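Local atomic coordinates of putative glutathione S-transferase (Sinorhizobium meliloti, PDB entry 4MDC), a protein that probably catalyses the conjugation of glutathione to electrophilic substrates, working as a homodimer of the glutathione S-transferase family. Residues K218-S226 and V244-F252; V132-I141 and S201-I209. All coordinates share one frame; numbering follows the deposited sequence.

Contact 1. Residues K218-S226 and V244-F252; sequences KEWYQRLKS and VSHYADLDF
Lys218 and Lys225 of helix 215-225 lie on opposite sides of the C-terminal Phe252 ring. Over one face, Lys218 CE makes a CH-pi contact 3.9 Å from the ring centroid; beyond the other, Lys225 NZ forms an off-centre cation-pi contact at 4.3 Å from that centroid. With CG anti to the backbone N (chi1 -174°) and its chain extended, Lys218 runs past the ring to a salt bridge between NZ and Phe252 OXT at 3.0 Å. The other hydrogen bonds across the contact end on main-chain carbonyls. Lys225 NZ donates to Asp249 O (2.7 Å) and Tyr247 O (3.0 Å), in each case from above the carbonyl plane. Gln222 NE2 reaches Leu250 O at 2.7 Å in a nearly straight bond (170°), the oxygen lying in the amide plane. Water 1 joins Tyr221 OH to Tyr247 O. Among apolar contacts, Phe252 CZ meets the edge of the Tyr221 ring 3.9 Å from CD2, and Leu250 CD2 lies against Lys225 CG. A methionine in place of Lys225 would probably leave the Asp249 and Tyr247 carbonyls without this donor and the turns around them less firmly held. A C-terminal tail of successive beta turns thus folds back on a helix of the all-helical GST C-terminal domain.

Contact 2. Residues V132-I141 and S201-I209; sequences VTRPLVRERI and SVLDYLGEI
Leu206, just past the end of helix 191-205, projects toward helix 111-145 and meets four of its side chains. Its CB lies 3.7 Å from Arg140 NH1. CG stands anti to the carbonyl carbon (chi1 -70°), and from it the two methyls diverge to different neighbours. CD1 packs beside Leu136 and stands 4.2 Å from Val137 CG2, a side chain it crosses at about a right angle. CD2 touches Ile141 CD1 at 3.7 Å and also sits over one face of the Arg140 guanidinium, toward its rim.

The same arginine binds the backbone of Leu206. Arg140 NH1 donates to Leu206 O at 2.9 Å, on a lone pair in the carbonyl plane, and water 2 bridges Arg140 NH2 to that oxygen. NH1 also forms a salt bridge with Glu208 OE2 at 2.7 Å, on the anti side of a carboxylate turned 65° from the guanidinium; Arg164 is a second partner of this oxygen. Gly207, with positive phi, closes the helix in a Schellman motif, a turn consistent with Leu206 O and Glu208 both facing the arginine.

Farther back, Val202 CG1 lies 3.8 Å from Val137 CG2, and Leu203 CD2 meets Val132 CG1 at 3.9 Å. With local axes 10.6 Å apart, the two helices run in the same general direction, inclined by 35°, as neighbours in the helical GST C-terminal domain.

Contacts 1 and 2 have centres about 16 Å apart and meet directly through helix 191-205 and the C-terminal tail. His246 NE2 lies 2.8 Å from Asp204 OD1 and Val244 N 3.0 Å from Tyr205 O, both probable hydrogen bonds that tie the start of the tail to the helix whose next residue, Leu206, packs in contact 2. On the neighbouring helix, Tyr221 OH packs 3.3 Å from Ser201 CB. Arg36, in helix 33-44 of the N-terminal domain, bonds both Ser201 OG and Tyr247 OH, which brings segments of both contacts to the interface between domains. A glycerol, probably from the crystallisation liquor, lies about 6 Å from the side chain of Ala248.

Contact 1. Residues K218-S226 and V244-F252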
loop_
_atom_site.group_PDB
_atom_site.type_symbol
_atom_site.label_atom_id
_atom_site.label_comp_id
_atom_site.label_asym_id
_atom_site.label_seq_id
_atom_site.Cartn_x
_atom_site.Cartn_y
_atom_site.Cartn_z
ATOM N N LYS B 218 11.779 6.836 22.101
ATOM C CA LYS B 218 12.759 7.941 22.088
ATOM C C LYS B 218 14.212 7.465 21.959
ATOM O O LYS B 218 14.986 7.995 21.153
ATOM C CB LYS B 218 12.613 8.804 23.336
ATOM C CG LYS B 218 13.506 10.040 23.318
ATOM C CD LYS B 218 13.321 10.930 24.535
ATOM C CE LYS B 218 14.229 12.150 24.431
ATOM N NZ LYS B 218 14.101 13.023 25.633
ATOM N N GLU B 219 14.551 6.389 22.671
ATOM C CA GLU B 219 15.890 5.840 22.631
ATOM C C GLU B 219 16.180 5.312 21.222
ATOM O O GLU B 219 17.269 5.524 20.660
ATOM C CB GLU B 219 16.068 4.749 23.703
ATOM C CG GLU B 219 17.468 4.094 23.718
ATOM C CD GLU B 219 17.720 3.051 22.609
ATOM O OE1 GLU B 219 16.767 2.331 22.195
ATOM O OE2 GLU B 219 18.890 2.912 22.122
ATOM N N TRP B 220 15.215 4.573 20.660
ATOM C CA TRP B 220 15.345 4.058 19.300
ATOM C C TRP B 220 15.475 5.177 18.249
ATOM O O TRP B 220 16.352 5.126 17.323
ATOM C CB TRP B 220 14.188 3.054 19.005
ATOM C CG TRP B 220 14.026 2.783 17.552
ATOM C CD1 TRP B 220 14.573 1.754 16.818
ATOM C CD2 TRP B 220 13.289 3.583 16.619
ATOM N NE1 TRP B 220 14.265 1.896 15.503
ATOM C CE2 TRP B 220 13.452 2.998 15.350
ATOM C CE3 TRP B 220 12.480 4.712 16.741
ATOM C CZ2 TRP B 220 12.839 3.519 14.220
ATOM C CZ3 TRP B 220 11.882 5.221 15.653
ATOM C CH2 TRP B 220 12.102 4.680 14.380
ATOM N N TYR B 221 14.649 6.239 18.377
ATOM C CA TYR B 221 14.687 7.325 17.406
ATOM C C TYR B 221 15.983 8.134 17.464
ATOM O O TYR B 221 16.514 8.571 16.437
ATOM C CB TYR B 221 13.492 8.244 17.558
ATOM C CG TYR B 221 13.425 9.334 16.521
ATOM C CD1 TYR B 221 13.283 9.050 15.165
ATOM C CD2 TYR B 221 13.513 10.682 16.895
ATOM C CE1 TYR B 221 13.195 10.068 14.210
ATOM C CE2 TYR B 221 13.451 11.682 15.932
ATOM C CZ TYR B 221 13.321 11.364 14.593
ATOM O OH TYR B 221 13.209 12.354 13.638
ATOM N N GLN B 222 16.506 8.286 18.660
ATOM C CA GLN B 222 17.781 8.952 18.824
ATOM C C GLN B 222 18.876 8.226 18.044
ATOM O O GLN B 222 19.709 8.883 17.429
ATOM C CB GLN B 222 18.120 9.105 20.311
ATOM C CG GLN B 222 18.997 10.293 20.597
ATOM C CD GLN B 222 20.426 9.893 20.426
ATOM O OE1 GLN B 222 20.745 8.678 20.434
ATOM N NE2 GLN B 222 21.302 10.868 20.249
ATOM N N ARG B 223 18.842 6.898 18.003
ATOM C CA ARG B 223 19.754 6.133 17.184
ATOM C C ARG B 223 19.546 6.373 15.710
ATOM O O ARG B 223 20.535 6.521 14.989
ATOM C CB ARG B 223 19.650 4.606 17.398
ATOM C CG ARG B 223 20.241 4.055 18.687
ATOM C CD ARG B 223 20.079 2.518 18.674
ATOM N NE ARG B 223 18.925 2.090 19.463
ATOM C CZ ARG B 223 18.089 1.107 19.132
ATOM N NH1 ARG B 223 18.196 0.437 17.941
ATOM N NH2 ARG B 223 17.102 0.801 19.964
ATOM N N LEU B 224 18.315 6.371 15.222
ATOM C CA LEU B 224 18.104 6.630 13.793
ATOM C C LEU B 224 18.476 8.086 13.391
ATOM O O LEU B 224 19.131 8.310 12.364
ATOM C CB LEU B 224 16.684 6.406 13.396
ATOM C CG LEU B 224 16.314 4.962 12.990
ATOM C CD1 LEU B 224 16.942 4.569 11.655
ATOM C CD2 LEU B 224 16.716 3.953 14.059
ATOM N N LYS B 225 18.011 9.043 14.182
ATOM C CA LYS B 225 18.217 10.451 13.822
ATOM C C LYS B 225 19.669 10.867 13.838
ATOM O O LYS B 225 20.020 11.893 13.231
ATOM C CB LYS B 225 17.311 11.409 14.644
ATOM C CG LYS B 225 17.895 12.022 15.891
ATOM C CD LYS B 225 16.862 12.830 16.683
ATOM C CE LYS B 225 16.621 14.188 16.050
ATOM N NZ LYS B 225 16.061 15.149 17.038
ATOM N N SER B 226 20.507 10.096 14.525
ATOM C CA SER B 226 21.958 10.369 14.558
ATOM C C SER B 226 22.736 9.770 13.402
ATOM O O SER B 226 23.911 10.027 13.262
ATOM C CB SER B 226 22.592 9.935 15.869
ATOM O OG SER B 226 22.499 8.548 16.055
ATOM N N VAL B 244 9.607 22.422 15.366
ATOM C CA VAL B 244 9.762 22.464 16.833
ATOM C C VAL B 244 11.269 22.593 17.186
ATOM O O VAL B 244 12.130 22.137 16.442
ATOM C CB VAL B 244 9.115 21.206 17.468
ATOM C CG1 VAL B 244 9.963 19.954 17.312
ATOM C CG2 VAL B 244 8.740 21.441 18.899
ATOM N N SER B 245 11.570 23.274 18.292
ATOM C CA SER B 245 12.945 23.675 18.609
ATOM C C SER B 245 13.911 22.496 18.745
ATOM O O SER B 245 15.051 22.610 18.348
ATOM C CB SER B 245 13.007 24.591 19.865
ATOM O OG SER B 245 12.570 23.856 20.995
ATOM N N HIS B 246 13.441 21.338 19.251
ATOM C CA HIS B 246 14.309 20.164 19.405
ATOM C C HIS B 246 14.485 19.324 18.123
ATOM O O HIS B 246 15.190 18.296 18.131
ATOM C CB HIS B 246 13.786 19.229 20.501
ATOM C CG HIS B 246 12.504 18.535 20.146
ATOM N ND1 HIS B 246 11.283 18.947 20.632
ATOM C CD2 HIS B 246 12.249 17.430 19.388
ATOM C CE1 HIS B 246 10.327 18.147 20.178
ATOM N NE2 HIS B 246 10.887 17.227 19.414
ATOM N N TYR B 247 13.852 19.756 17.033
ATOM C CA TYR B 247 13.791 18.913 15.822
ATOM C C TYR B 247 15.138 18.387 15.343
ATOM O O TYR B 247 15.296 17.194 15.034
ATOM C CB TYR B 247 13.098 19.671 14.679
ATOM C CG TYR B 247 13.108 18.909 13.366
ATOM C CD1 TYR B 247 12.402 17.711 13.213
ATOM C CD2 TYR B 247 13.878 19.355 12.315
ATOM C CE1 TYR B 247 12.475 17.004 12.022
ATOM C CE2 TYR B 247 13.907 18.704 11.096
ATOM C CZ TYR B 247 13.222 17.488 10.971
ATOM O OH TYR B 247 13.318 16.895 9.768
ATOM N N ALA B 248 16.119 19.295 15.224
ATOM C CA ALA B 248 17.418 18.932 14.718
ATOM C C ALA B 248 18.399 18.485 15.806
ATOM O O ALA B 248 19.536 18.157 15.493
ATOM C CB ALA B 248 18.018 20.081 13.910
ATOM N N ASP B 249 17.989 18.502 17.066
ATOM C CA ASP B 249 18.887 18.261 18.225
ATOM C C ASP B 249 19.124 16.761 18.408
ATOM O O ASP B 249 18.150 15.996 18.513
ATOM C CB ASP B 249 18.209 18.864 19.451
ATOM C CG ASP B 249 19.115 18.983 20.678
ATOM O OD1 ASP B 249 20.227 18.417 20.680
ATOM O OD2 ASP B 249 18.673 19.658 21.655
ATOM N N LEU B 250 20.383 16.325 18.352
ATOM C CA LEU B 250 20.686 14.897 18.533
ATOM C C LEU B 250 20.551 14.504 19.986
ATOM O O LEU B 250 20.168 13.373 20.287
ATOM C CB LEU B 250 22.078 14.524 18.024
ATOM C CG LEU B 250 22.321 14.836 16.547
ATOM C CD1 LEU B 250 23.649 14.250 16.073
ATOM C CD2 LEU B 250 21.210 14.364 15.653
ATOM N N ASP B 251 20.811 15.448 20.884
ATOM C CA ASP B 251 20.676 15.191 22.320
ATOM C C ASP B 251 19.337 15.649 22.943
ATOM O O ASP B 251 19.332 15.880 24.138
ATOM C CB ASP B 251 21.778 15.901 23.125
ATOM C CG ASP B 251 23.102 16.104 22.343
ATOM O OD1 ASP B 251 23.636 15.106 21.824
ATOM O OD2 ASP B 251 23.609 17.265 22.257
ATOM N N PHE B 252 18.247 15.805 22.168
ATOM C CA PHE B 252 16.869 16.138 22.721
ATOM C C PHE B 252 16.409 15.224 23.837
ATOM O O PHE B 252 17.024 14.199 24.112
ATOM C CB PHE B 252 15.731 16.164 21.650
ATOM C CG PHE B 252 15.209 14.783 21.210
ATOM C CD1 PHE B 252 16.055 13.871 20.560
ATOM C CD2 PHE B 252 13.867 14.396 21.436
ATOM C CE1 PHE B 252 15.584 12.610 20.150
ATOM C CE2 PHE B 252 13.388 13.133 20.994
ATOM C CZ PHE B 252 14.255 12.235 20.369
ATOM O OXT PHE B 252 15.358 15.515 24.435
HETATM O O HOH W 1 13.407 14.757 14.657
#

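Contact 2. Residues V132-I141 and S201-I209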
loop_
_atom_site.group_PDB
_atom_site.type_symbol
_atom_site.label_atom_id
_atom_site.label_comp_id
_atom_site.label_asym_id
_atom_site.label_seq_id
_atom_site.Cartn_x
_atom_site.Cartn_y
_atom_site.Cartn_z
ATOM N N VAL B 132 -3.043 8.910 10.874
ATOM C CA VAL B 132 -2.443 10.121 11.480
ATOM C C VAL B 132 -1.825 11.109 10.459
ATOM O O VAL B 132 -2.270 12.261 10.328
ATOM C CB VAL B 132 -1.319 9.756 12.457
ATOM C CG1 VAL B 132 -0.670 11.037 13.047
ATOM C CG2 VAL B 132 -1.820 8.892 13.598
ATOM N N THR B 133 -0.791 10.672 9.744
ATOM C CA THR B 133 0.141 11.624 9.183
ATOM C C THR B 133 -0.424 12.365 7.998
ATOM O O THR B 133 -0.306 13.604 7.890
ATOM C CB THR B 133 1.461 10.917 8.821
ATOM O OG1 THR B 133 1.848 10.009 9.869
ATOM C CG2 THR B 133 2.567 11.940 8.715
ATOM N N ARG B 134 -1.026 11.652 7.058
ATOM C CA ARG B 134 -1.598 12.328 5.880
ATOM C C ARG B 134 -2.686 13.391 6.220
ATOM O O ARG B 134 -2.565 14.574 5.806
ATOM C CB ARG B 134 -2.131 11.290 4.873
ATOM C CG ARG B 134 -2.868 11.927 3.712
ATOM C CD ARG B 134 -3.154 10.960 2.574
ATOM N NE ARG B 134 -4.076 9.862 2.937
ATOM C CZ ARG B 134 -3.772 8.552 3.038
ATOM N NH1 ARG B 134 -4.744 7.706 3.357
ATOM N NH2 ARG B 134 -2.541 8.076 2.869
ATOM N N PRO B 135 -3.702 13.028 7.020
ATOM C CA PRO B 135 -4.664 14.087 7.360
ATOM C C PRO B 135 -4.096 15.268 8.188
ATOM O O PRO B 135 -4.498 16.422 8.004
ATOM C CB PRO B 135 -5.754 13.356 8.159
ATOM C CG PRO B 135 -5.213 11.987 8.485
ATOM C CD PRO B 135 -4.118 11.678 7.493
ATOM N N LEU B 136 -3.144 14.982 9.058
ATOM C CA LEU B 136 -2.569 16.019 9.897
ATOM C C LEU B 136 -1.730 16.978 9.075
ATOM O O LEU B 136 -1.832 18.220 9.223
ATOM C CB LEU B 136 -1.717 15.375 10.971
ATOM C CG LEU B 136 -1.291 16.299 12.090
ATOM C CD1 LEU B 136 -1.322 15.533 13.378
ATOM C CD2 LEU B 136 0.118 16.814 11.795
ATOM N N VAL B 137 -0.900 16.420 8.198
ATOM C CA VAL B 137 -0.074 17.262 7.287
ATOM C C VAL B 137 -0.994 18.131 6.394
ATOM O O VAL B 137 -0.729 19.314 6.104
ATOM C CB VAL B 137 0.885 16.365 6.476
ATOM C CG1 VAL B 137 1.473 17.111 5.295
ATOM C CG2 VAL B 137 1.998 15.824 7.371
ATOM N N ARG B 138 -2.055 17.535 5.897
ATOM C CA ARG B 138 -2.946 18.285 5.011
ATOM C C ARG B 138 -3.546 19.479 5.736
ATOM O O ARG B 138 -3.574 20.596 5.200
ATOM C CB ARG B 138 -4.061 17.392 4.493
ATOM C CG ARG B 138 -5.019 18.118 3.550
ATOM C CD ARG B 138 -6.115 17.224 3.011
ATOM N NE ARG B 138 -7.121 18.031 2.343
ATOM C CZ ARG B 138 -7.071 18.449 1.083
ATOM N NH1 ARG B 138 -6.062 18.120 0.296
ATOM N NH2 ARG B 138 -8.074 19.185 0.599
ATOM N N GLU B 139 -3.997 19.280 6.954
ATOM C CA GLU B 139 -4.591 20.365 7.713
ATOM C C GLU B 139 -3.573 21.431 8.150
ATOM O O GLU B 139 -3.851 22.625 8.041
ATOM C CB GLU B 139 -5.305 19.853 8.942
ATOM C CG GLU B 139 -6.538 19.018 8.638
ATOM C CD GLU B 139 -7.491 19.677 7.644
ATOM O OE1 GLU B 139 -7.785 20.889 7.786
ATOM O OE2 GLU B 139 -7.904 19.008 6.681
ATOM N N ARG B 140 -2.392 20.993 8.584
ATOM C CA ARG B 140 -1.357 21.917 9.082
ATOM C C ARG B 140 -0.422 22.513 8.060
ATOM O O ARG B 140 0.125 23.583 8.271
ATOM C CB ARG B 140 -0.550 21.221 10.164
ATOM C CG ARG B 140 -1.472 20.897 11.305
ATOM C CD ARG B 140 -0.782 20.798 12.640
ATOM N NE ARG B 140 0.036 21.991 12.893
ATOM C CZ ARG B 140 1.164 22.012 13.605
ATOM N NH1 ARG B 140 1.589 20.942 14.235
ATOM N NH2 ARG B 140 1.857 23.135 13.710
ATOM N N ILE B 141 -0.161 21.817 6.984
ATOM C CA ILE B 141 0.820 22.277 5.992
ATOM C C ILE B 141 -0.046 22.781 4.790
ATOM O O ILE B 141 -0.156 24.000 4.461
ATOM C CB ILE B 141 1.849 21.134 5.643
ATOM C CG1 ILE B 141 2.671 20.659 6.886
ATOM C CG2 ILE B 141 2.814 21.527 4.523
ATOM C CD1 ILE B 141 3.585 21.695 7.454
ATOM N N SER B 201 9.759 11.451 11.906
ATOM C CA SER B 201 10.473 12.721 11.668
ATOM C C SER B 201 9.539 13.805 11.182
ATOM O O SER B 201 9.707 15.025 11.515
ATOM C CB SER B 201 11.658 12.548 10.711
ATOM O OG SER B 201 11.256 12.377 9.361
ATOM N N VAL B 202 8.509 13.426 10.423
ATOM C CA VAL B 202 7.510 14.408 9.934
ATOM C C VAL B 202 6.662 14.940 11.113
ATOM O O VAL B 202 6.440 16.165 11.260
ATOM C CB VAL B 202 6.638 13.787 8.836
ATOM C CG1 VAL B 202 5.441 14.634 8.474
ATOM C CG2 VAL B 202 7.477 13.515 7.580
ATOM N N LEU B 203 6.131 13.996 11.897
ATOM C CA LEU B 203 5.352 14.343 13.056
ATOM C C LEU B 203 6.184 15.174 14.032
ATOM O O LEU B 203 5.651 16.109 14.639
ATOM C CB LEU B 203 4.767 13.108 13.718
ATOM C CG LEU B 203 3.749 12.431 12.784
ATOM C CD1 LEU B 203 3.345 11.060 13.329
ATOM C CD2 LEU B 203 2.530 13.283 12.596
ATOM N N ASP B 204 7.465 14.809 14.196
ATOM C CA ASP B 204 8.323 15.512 15.153
ATOM C C ASP B 204 8.631 16.891 14.672
ATOM O O ASP B 204 8.625 17.840 15.500
ATOM C CB ASP B 204 9.599 14.718 15.413
ATOM C CG ASP B 204 10.331 15.179 16.696
ATOM O OD1 ASP B 204 9.677 15.368 17.745
ATOM O OD2 ASP B 204 11.561 15.363 16.564
ATOM N N TYR B 205 8.843 17.086 13.376
ATOM C CA TYR B 205 9.020 18.452 12.801
ATOM C C TYR B 205 7.855 19.344 13.241
ATOM O O TYR B 205 8.018 20.532 13.636
ATOM C CB TYR B 205 8.990 18.375 11.288
ATOM C CG TYR B 205 9.316 19.672 10.590
ATOM C CD1 TYR B 205 8.378 20.688 10.467
ATOM C CD2 TYR B 205 10.584 19.864 10.018
ATOM C CE1 TYR B 205 8.708 21.872 9.775
ATOM C CE2 TYR B 205 10.928 21.043 9.366
ATOM C CZ TYR B 205 9.987 22.048 9.278
ATOM O OH TYR B 205 10.314 23.200 8.610
ATOM N N LEU B 206 6.663 18.787 13.187
ATOM C CA LEU B 206 5.442 19.525 13.536
ATOM C C LEU B 206 5.157 19.632 15.055
ATOM O O LEU B 206 4.159 20.218 15.441
ATOM C CB LEU B 206 4.250 18.864 12.829
ATOM C CG LEU B 206 4.209 19.031 11.303
ATOM C CD1 LEU B 206 3.162 18.109 10.697
ATOM C CD2 LEU B 206 3.914 20.482 10.936
ATOM N N GLY B 207 5.997 19.002 15.866
ATOM C CA GLY B 207 5.845 19.023 17.308
ATOM C C GLY B 207 4.686 18.212 17.840
ATOM O O GLY B 207 4.177 18.484 18.906
ATOM N N GLU B 208 4.281 17.190 17.094
ATOM C CA GLU B 208 3.095 16.417 17.423
ATOM C C GLU B 208 3.348 15.207 18.349
ATOM O O GLU B 208 2.399 14.556 18.761
ATOM C CB GLU B 208 2.410 15.932 16.134
ATOM C CG GLU B 208 1.972 17.068 15.225
ATOM C CD GLU B 208 0.665 17.732 15.664
ATOM O OE1 GLU B 208 -0.031 17.232 16.584
ATOM O OE2 GLU B 208 0.325 18.767 15.070
ATOM N N ILE B 209 4.597 14.914 18.653
ATOM C CA ILE B 209 4.928 13.763 19.502
ATOM C C ILE B 209 5.314 14.211 20.919
ATOM O O ILE B 209 6.215 15.028 21.083
ATOM C CB ILE B 209 6.089 12.996 18.913
ATOM C CG1 ILE B 209 5.613 12.352 17.626
ATOM C CG2 ILE B 209 6.576 11.883 19.810
ATOM C CD1 ILE B 209 6.733 12.018 16.734
HETATM O O HOH W 2 4.270 23.369 14.871
#